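PDB 5MUJ: beta-galactosidase, which probably hydrolyses glycosidic linkages in the side chain B oligosaccharide of the plant pectin rhamnogalacturonan II, which it binds in its pocket. Local coordinates for residues 75-80 with 90-95. Sequence-based numbering, arbitrary orientation.
Sequences TYVVYN and YETWIA
Tyr76 and Trp93 face each other as an antiparallel hydrogen-bonded pair, Trp93 N giving Tyr76 O a nearly straight bond (2.8 Å, 175°). Tyr76 CG sits between its backbone N and carbonyl carbon (chi1 64°), and the phenol ring comes over the neighbouring strand, where Trp93 CB rests on one face in a CH-pi contact, 3.7 Å from Tyr76 CZ. Ala95 CB, small enough for the place, meets the ring in plane at its edge. The tyrosine and indole planes are almost parallel (13°) but slid apart, so the rings barely overlap. On the same face of the sheet Val78 packs on the indole from Tyr76's side: its CG2 lies over the ring, 3.3 Å from Trp93 CD1, a snug fit for a branched methyl. An alanine in place of Tyr76 would probably leave Trp93 CB without its flat cover and the Thr105 hydroxyl without its phenol partner. On the opposite face, Val77 CG2 sits over the Tyr90 ring, 3.5 Å from Tyr90 CE1, while Tyr79 CB approaches the same CE1 obliquely. A tyrosine suits position 90 because its ring face takes Val77 while its hydroxyl bonds to Glu159; its side chain lies about 5 Å from a bound rhamnose. The arrangement is that of a twisted antiparallel beta hairpin, here the two inner strands of one four-stranded blade in a five-bladed beta-propeller, with Tyr90 near the glycan site.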
# COMPACT_ATOMS: atom_id res chain seq x y z
N THR A 75 2.01 -5.56 -8.89
CA THR A 75 2.71 -6.36 -7.84
C THR A 75 1.75 -6.54 -6.68
O THR A 75 0.87 -5.75 -6.49
CB THR A 75 4.06 -5.77 -7.28
OG1 THR A 75 3.88 -4.42 -6.81
CG2 THR A 75 5.14 -5.81 -8.26
N TYR A 76 1.90 -7.67 -6.01
CA TYR A 76 1.10 -7.99 -4.82
C TYR A 76 1.86 -8.95 -3.87
O TYR A 76 2.84 -9.56 -4.26
CB TYR A 76 -0.28 -8.53 -5.18
CG TYR A 76 -0.28 -9.85 -5.94
CD1 TYR A 76 -0.32 -11.06 -5.26
CD2 TYR A 76 -0.29 -9.88 -7.35
CE1 TYR A 76 -0.29 -12.28 -5.92
CE2 TYR A 76 -0.29 -11.10 -8.04
CZ TYR A 76 -0.35 -12.28 -7.33
OH TYR A 76 -0.35 -13.49 -7.98
N VAL A 77 1.43 -8.99 -2.62
CA VAL A 77 2.07 -9.87 -1.67
C VAL A 77 1.18 -11.09 -1.42
O VAL A 77 -0.06 -11.03 -1.50
CB VAL A 77 2.44 -9.15 -0.34
CG1 VAL A 77 3.29 -7.92 -0.68
CG2 VAL A 77 1.19 -8.80 0.49
N VAL A 78 1.83 -12.21 -1.17
CA VAL A 78 1.20 -13.44 -0.82
C VAL A 78 1.74 -13.86 0.59
O VAL A 78 2.96 -13.90 0.84
CB VAL A 78 1.53 -14.55 -1.83
CG1 VAL A 78 1.06 -15.90 -1.33
CG2 VAL A 78 0.91 -14.25 -3.21
N TYR A 79 0.83 -14.20 1.46
CA TYR A 79 1.15 -14.86 2.75
C TYR A 79 0.66 -16.30 2.62
O TYR A 79 -0.49 -16.51 2.19
CB TYR A 79 0.44 -14.16 3.91
CG TYR A 79 0.49 -14.95 5.19
CD1 TYR A 79 1.68 -15.05 5.92
CD2 TYR A 79 -0.62 -15.60 5.68
CE1 TYR A 79 1.75 -15.81 7.06
CE2 TYR A 79 -0.56 -16.34 6.85
CZ TYR A 79 0.63 -16.44 7.54
OH TYR A 79 0.74 -17.14 8.71
N ASN A 80 1.53 -17.27 2.90
CA ASN A 80 1.25 -18.68 2.57
C ASN A 80 0.79 -19.48 3.77
O ASN A 80 1.29 -20.58 4.04
CB ASN A 80 2.43 -19.34 1.88
CG ASN A 80 3.67 -19.39 2.75
OD1 ASN A 80 3.80 -18.64 3.72
ND2 ASN A 80 4.61 -20.24 2.39
N TYR A 90 5.55 -13.16 3.90
CA TYR A 90 5.36 -12.55 2.61
C TYR A 90 6.38 -12.90 1.54
O TYR A 90 7.59 -12.90 1.80
CB TYR A 90 5.32 -11.03 2.76
CG TYR A 90 4.06 -10.41 3.34
CD1 TYR A 90 2.80 -10.95 3.11
CD2 TYR A 90 4.14 -9.23 4.07
CE1 TYR A 90 1.65 -10.35 3.59
CE2 TYR A 90 3.01 -8.63 4.59
CZ TYR A 90 1.76 -9.19 4.35
OH TYR A 90 0.63 -8.60 4.84
N GLU A 91 5.86 -13.19 0.32
CA GLU A 91 6.59 -13.00 -0.95
C GLU A 91 5.84 -12.03 -1.85
O GLU A 91 4.67 -11.77 -1.64
CB GLU A 91 6.86 -14.33 -1.69
CG GLU A 91 7.73 -15.31 -0.92
CD GLU A 91 8.04 -16.56 -1.68
OE1 GLU A 91 7.08 -17.30 -2.07
OE2 GLU A 91 9.24 -16.78 -1.91
N THR A 92 6.55 -11.47 -2.83
CA THR A 92 5.97 -10.52 -3.73
C THR A 92 5.94 -11.19 -5.11
O THR A 92 6.93 -11.76 -5.60
CB THR A 92 6.73 -9.23 -3.77
OG1 THR A 92 6.90 -8.73 -2.44
CG2 THR A 92 6.03 -8.16 -4.61
N TRP A 93 4.76 -11.07 -5.71
CA TRP A 93 4.45 -11.61 -7.04
C TRP A 93 4.07 -10.44 -7.96
O TRP A 93 3.75 -9.32 -7.56
CB TRP A 93 3.30 -12.63 -6.93
CG TRP A 93 3.58 -13.85 -6.16
CD1 TRP A 93 3.83 -13.92 -4.80
CD2 TRP A 93 3.64 -15.18 -6.63
NE1 TRP A 93 4.05 -15.22 -4.41
CE2 TRP A 93 3.95 -16.03 -5.52
CE3 TRP A 93 3.48 -15.76 -7.90
CZ2 TRP A 93 4.09 -17.40 -5.64
CZ3 TRP A 93 3.64 -17.11 -8.02
CH2 TRP A 93 3.90 -17.94 -6.92
N ILE A 94 3.99 -10.79 -9.23
CA ILE A 94 3.57 -9.86 -10.30
C ILE A 94 2.54 -10.52 -11.25
O ILE A 94 2.66 -11.69 -11.58
CB ILE A 94 4.78 -9.24 -11.05
CG1 ILE A 94 4.39 -7.99 -11.82
CG2 ILE A 94 5.46 -10.24 -11.99
CD1 ILE A 94 5.56 -7.20 -12.36
N ALA A 95 1.55 -9.72 -11.63
CA ALA A 95 0.55 -10.18 -12.57
C ALA A 95 0.40 -9.14 -13.64
O ALA A 95 0.76 -7.98 -13.50
CB ALA A 95 -0.79 -10.40 -11.91